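Local coordinates for protein necrotic enteritis toxin B (Clostridium perfringens, PDB 4I0N) that acts as a secreted bacterial pore-forming toxin with an alpha-hemolysin fold, probably assembling into membrane-spanning pores that damage host cells, at residues A[253-257]-A[258-262]; A[213-217]-A[218-222]. All blocks are in the same frame, centred on the assembly; numbering follows the deposited sequence.

Contact 1. Residues A[253-257]-A[258-262]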
loop_
_atom_site.group_PDB
_atom_site.type_symbol
_atom_site.label_atom_id
_atom_site.label_comp_id
_atom_site.label_asym_id
_atom_site.label_seq_id
_atom_site.Cartn_x
_atom_site.Cartn_y
_atom_site.Cartn_z
ATOM N N ASN A 253 15.344 17.796 -21.444
ATOM C CA ASN A 253 16.198 18.886 -21.930
ATOM C C ASN A 253 16.214 18.900 -23.457
ATOM O O ASN A 253 16.453 17.873 -24.108
ATOM C CB ASN A 253 17.641 18.730 -21.425
ATOM C CG ASN A 253 17.785 18.971 -19.939
ATOM O OD1 ASN A 253 17.832 20.112 -19.489
ATOM N ND2 ASN A 253 17.901 17.895 -19.169
ATOM N N TRP A 254 15.976 20.073 -24.038
ATOM C CA TRP A 254 16.032 20.214 -25.483
ATOM C C TRP A 254 17.483 20.265 -25.953
ATOM O O TRP A 254 18.274 21.087 -25.467
ATOM C CB TRP A 254 15.279 21.473 -25.939
ATOM C CG TRP A 254 15.340 21.687 -27.427
ATOM C CD1 TRP A 254 16.095 22.619 -28.087
ATOM C CD2 TRP A 254 14.647 20.941 -28.439
ATOM N NE1 TRP A 254 15.901 22.507 -29.440
ATOM C CE2 TRP A 254 15.022 21.487 -29.686
ATOM C CE3 TRP A 254 13.746 19.864 -28.414
ATOM C CZ2 TRP A 254 14.521 21.003 -30.897
ATOM C CZ3 TRP A 254 13.244 19.385 -29.618
ATOM C CH2 TRP A 254 13.637 19.955 -30.844
ATOM N N GLU A 255 17.827 19.392 -26.897
ATOM C CA GLU A 255 19.199 19.309 -27.411
ATOM C C GLU A 255 19.277 19.601 -28.902
ATOM O O GLU A 255 19.504 18.710 -29.733
ATOM C CB GLU A 255 19.831 17.965 -27.064
ATOM C CG GLU A 255 19.914 17.746 -25.568
ATOM C CD GLU A 255 20.889 16.673 -25.170
ATOM O OE1 GLU A 255 21.264 15.832 -26.031
ATOM O OE2 GLU A 255 21.266 16.656 -23.978
ATOM N N THR A 256 19.080 20.880 -29.209
ATOM C CA THR A 256 19.164 21.442 -30.564
ATOM C C THR A 256 18.128 20.904 -31.551
ATOM O O THR A 256 17.372 21.680 -32.130
ATOM C CB THR A 256 20.588 21.356 -31.143
ATOM O OG1 THR A 256 21.517 21.791 -30.147
ATOM C CG2 THR A 256 20.721 22.236 -32.395
ATOM N N THR A 257 18.091 19.588 -31.737
ATOM C CA THR A 257 17.218 18.996 -32.744
ATOM C C THR A 257 16.179 18.020 -32.194
ATOM O O THR A 257 15.260 17.619 -32.915
ATOM C CB THR A 257 18.054 18.338 -33.852
ATOM O OG1 THR A 257 19.087 17.546 -33.253
ATOM C CG2 THR A 257 18.695 19.420 -34.720
ATOM N N GLN A 258 16.316 17.663 -30.911
ATOM C CA GLN A 258 15.389 16.745 -30.253
ATOM C C GLN A 258 15.430 16.879 -28.740
ATOM O O GLN A 258 16.358 17.456 -28.172
ATOM C CB GLN A 258 15.650 15.272 -30.649
ATOM C CG GLN A 258 17.011 14.724 -30.235
ATOM C CD GLN A 258 18.132 15.174 -31.149
ATOM O OE1 GLN A 258 17.970 15.243 -32.370
ATOM N NE2 GLN A 258 19.276 15.492 -30.561
ATOM N N TRP A 259 14.397 16.328 -28.112
ATOM C CA TRP A 259 14.339 16.176 -26.681
ATOM C C TRP A 259 15.175 14.998 -26.186
ATOM O O TRP A 259 15.230 13.946 -26.826
ATOM C CB TRP A 259 12.887 15.963 -26.258
ATOM C CG TRP A 259 12.080 17.209 -26.319
ATOM C CD1 TRP A 259 11.130 17.538 -27.248
ATOM C CD2 TRP A 259 12.161 18.305 -25.413
ATOM N NE1 TRP A 259 10.593 18.782 -26.949
ATOM C CE2 TRP A 259 11.221 19.279 -25.840
ATOM C CE3 TRP A 259 12.939 18.567 -24.273
ATOM C CZ2 TRP A 259 11.034 20.499 -25.156
ATOM C CZ3 TRP A 259 12.756 19.769 -23.598
ATOM C CH2 TRP A 259 11.814 20.726 -24.050
ATOM N N ARG A 260 15.789 15.176 -25.019
ATOM C CA ARG A 260 16.487 14.091 -24.317
ATOM C C ARG A 260 15.922 13.960 -22.894
ATOM O O ARG A 260 15.807 14.965 -22.162
ATOM C CB ARG A 260 17.992 14.378 -24.251
ATOM C CG ARG A 260 18.823 13.294 -23.578
ATOM C CD ARG A 260 20.296 13.576 -23.828
ATOM N NE ARG A 260 21.188 12.638 -23.179
ATOM C CZ ARG A 260 21.600 11.500 -23.727
ATOM N NH1 ARG A 260 22.437 10.711 -23.062
ATOM N NH2 ARG A 260 21.180 11.152 -24.927
ATOM N N GLY A 261 15.592 12.731 -22.497
ATOM C CA GLY A 261 14.993 12.517 -21.149
ATOM C C GLY A 261 15.970 11.856 -20.202
ATOM O O GLY A 261 16.819 11.075 -20.628
ATOM N N THR A 262 15.857 12.180 -18.910
ATOM C CA THR A 262 16.672 11.569 -17.864
ATOM C C THR A 262 15.732 11.332 -16.691
ATOM O O THR A 262 14.965 12.231 -16.337
ATOM C CB THR A 262 17.821 12.516 -17.388
ATOM O OG1 THR A 262 18.576 12.959 -18.517
ATOM C CG2 THR A 262 18.783 11.778 -16.458
HETATM O O HOH W 1 17.460 15.229 -19.929
HETATM O O HOH W 2 19.895 14.268 -27.934
#

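Contact 2. Residues A[213-217]-A[218-222]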
loop_
_atom_site.group_PDB
_atom_site.type_symbol
_atom_site.label_atom_id
_atom_site.label_comp_id
_atom_site.label_asym_id
_atom_site.label_seq_id
_atom_site.Cartn_x
_atom_site.Cartn_y
_atom_site.Cartn_z
ATOM N N SER A 213 -0.640 5.458 -15.909
ATOM C CA SER A 213 -1.253 4.659 -14.870
ATOM C C SER A 213 -1.954 5.572 -13.870
ATOM O O SER A 213 -1.443 6.646 -13.545
ATOM C CB SER A 213 -0.179 3.874 -14.124
ATOM O OG SER A 213 -0.707 3.386 -12.908
ATOM N N THR A 214 -3.111 5.141 -13.384
ATOM C CA THR A 214 -3.809 5.879 -12.320
ATOM C C THR A 214 -2.971 6.024 -11.041
ATOM O O THR A 214 -3.177 6.957 -10.279
ATOM C CB THR A 214 -5.184 5.255 -11.976
ATOM O OG1 THR A 214 -5.007 3.905 -11.528
ATOM C CG2 THR A 214 -6.071 5.269 -13.177
ATOM N N LEU A 215 -2.008 5.123 -10.814
ATOM C CA LEU A 215 -1.091 5.252 -9.665
ATOM C C LEU A 215 -0.129 6.439 -9.823
ATOM O O LEU A 215 0.436 6.944 -8.845
ATOM C CB LEU A 215 -0.299 3.950 -9.453
ATOM C CG LEU A 215 -0.968 2.932 -8.521
ATOM C CD1 LEU A 215 -2.321 2.392 -9.052
ATOM C CD2 LEU A 215 0.009 1.748 -8.277
ATOM N N ILE A 216 0.029 6.896 -11.055
ATOM C CA ILE A 216 0.850 8.097 -11.318
ATOM C C ILE A 216 -0.020 9.359 -11.421
ATOM O O ILE A 216 0.296 10.409 -10.838
ATOM C CB ILE A 216 1.746 7.888 -12.556
ATOM C CG1 ILE A 216 2.788 6.806 -12.221
ATOM C CG2 ILE A 216 2.441 9.198 -12.987
ATOM C CD1 ILE A 216 3.549 6.261 -13.441
ATOM N N SER A 217 -1.113 9.273 -12.162
ATOM C CA SER A 217 -1.971 10.449 -12.331
ATOM C C SER A 217 -2.754 10.790 -11.062
ATOM O O SER A 217 -3.009 11.957 -10.783
ATOM C CB SER A 217 -2.918 10.247 -13.507
ATOM O OG SER A 217 -3.776 9.148 -13.250
ATOM N N GLY A 218 -3.107 9.788 -10.270
ATOM C CA GLY A 218 -3.985 10.011 -9.123
ATOM C C GLY A 218 -3.375 9.612 -7.789
ATOM O O GLY A 218 -3.275 10.428 -6.880
ATOM N N GLY A 219 -2.989 8.349 -7.672
ATOM C CA GLY A 219 -2.474 7.829 -6.399
ATOM C C GLY A 219 -2.798 6.360 -6.247
ATOM O O GLY A 219 -3.362 5.729 -7.168
ATOM N N PHE A 220 -2.425 5.800 -5.101
ATOM C CA PHE A 220 -2.566 4.369 -4.878
ATOM C C PHE A 220 -3.596 4.147 -3.784
ATOM O O PHE A 220 -3.642 4.900 -2.803
ATOM C CB PHE A 220 -1.200 3.757 -4.510
ATOM C CG PHE A 220 -1.248 2.282 -4.162
ATOM C CD1 PHE A 220 -1.821 1.358 -5.042
ATOM C CD2 PHE A 220 -0.678 1.819 -2.973
ATOM C CE1 PHE A 220 -1.855 -0.007 -4.740
ATOM C CE2 PHE A 220 -0.711 0.451 -2.643
ATOM C CZ PHE A 220 -1.313 -0.460 -3.536
ATOM N N SER A 221 -4.426 3.122 -3.955
ATOM C CA SER A 221 -5.420 2.761 -2.943
ATOM C C SER A 221 -5.086 1.413 -2.320
ATOM O O SER A 221 -5.653 0.391 -2.728
ATOM C CB SER A 221 -6.828 2.675 -3.545
ATOM O OG SER A 221 -7.208 3.905 -4.119
ATOM N N PRO A 222 -4.189 1.407 -1.326
ATOM C CA PRO A 222 -3.776 0.125 -0.776
ATOM C C PRO A 222 -4.920 -0.617 -0.070
ATOM O O PRO A 222 -5.829 0.008 0.490
ATOM C CB PRO A 222 -2.675 0.505 0.215
ATOM C CG PRO A 222 -3.031 1.922 0.647
ATOM C CD PRO A 222 -3.536 2.547 -0.645
#

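Contact 1. Residues A[253-257]-A[258-262]
Trp254 and Trp259 meet edge-to-face on one side of a tight beta hairpin: the six-membered ring of Trp254 turns its edge to the pyrrole face of Trp259, with planes 73° apart. Trp254 CE3 makes the approach, 3.6 Å from Trp259 NE1, while Trp254 CB lies over the benzene ring of Trp259 in a CH-pi contact. A chi1 of 178° sends the Trp254 indole back across the turn, where its CZ3 rests 3.4 Å from Gln258 C. Large flat indoles suit this place because each covers both a neighbouring ring and backbone.

The other side of the hairpin is polar. Thr257 OG1 donates to Gln258 OE1 at 2.7 Å, from well above the amide plane, and a water joins Gln258 NE2 to Glu255 OE1. The Glu255 carboxylate lies against the aliphatic part of Arg260, OE2 to CD 3.2 Å; their charges stay beyond salt-bridge distance, and the guanidinium is instead hydrogen-bonded to Tyr184 OH and to the carbonyls of Ala186 and Ile187.

Behind these groups, Asn253 and Arg260 form a hydrogen-bonded antiparallel pair, Asn253 N to Arg260 O 3.0 Å and Arg260 N to Asn253 O 2.9 Å. The hairpin joins strands 236-255 and 258-279 far from the chain's centre, with Tyr75 meeting the Trp254 ring, and the loop residues Met194 and Asn205 touching Trp259.

Contact 2. Residues A[213-217]-A[218-222]
Thr214 O receives two backbone N-H groups, those of Gly218 and Gly219, and so closes a single helical turn, 214-217, from which the chain passes directly into strand 219-231 of the six-stranded antiparallel sheet of this alpha-hemolysin fold.

The hydrogen bonds come first. Gly218 N reaches Thr214 O at 2.8 Å, tilted 35° from the carbonyl plane, whereas Gly219 N lies in that plane at 3.0 Å; the second, from residue i+5 to i, marks the end of the helical turn, where Gly218 leaves helical backbone angles. At the other end Ser213 is the N-cap, its OG accepting from Leu215 N at 3.0 Å. A small hydroxyl on a short side chain is suited to this task, and the same oxygen also bonds to Pro152 O.

Backbone shape explains Gly219: at phi 149° a beta carbon would strike the preceding carbonyl oxygen. One on Gly218 would merely sit tightly against Thr214 O.

Apolar contact completes the joint. Leu215 and Phe220 run side by side in the same direction, Leu215 CD2 3.7 Å from Phe220 CD1. Both touch Ile170; Leu215 also meets Phe154, and Phe220 meets the rings of Tyr85 and Tyr149. Bulky apolar groups suit this buried joint, Leu215 packing on strands 154-162 and 165-172 and Phe220 on 76-92 and 165-172.

Last is a backbone C-H contact: Leu215 CA points its hydrogen almost straight at Gly219 O, 3.4 Å away.

How the contacts relate
Contact 1 is a surface hairpin tip, contact 2 a partly buried junction nearer the middle of the chain; their centres lie 28 Å apart and they do not touch. Contact 2 comes first in sequence, starting strand 219-231, which is followed by strand 236-255, whose far end forms contact 1. Their chemistry follows their place. At 253-262 cross-strand pairing is joined by waters, polar side chains and two tryptophans, a setting consistent with the membrane-facing rim of this toxin fold. At 213-222 two glycines and one shared carbonyl turn the backbone, and aliphatic and aromatic side chains face the interior between sheets.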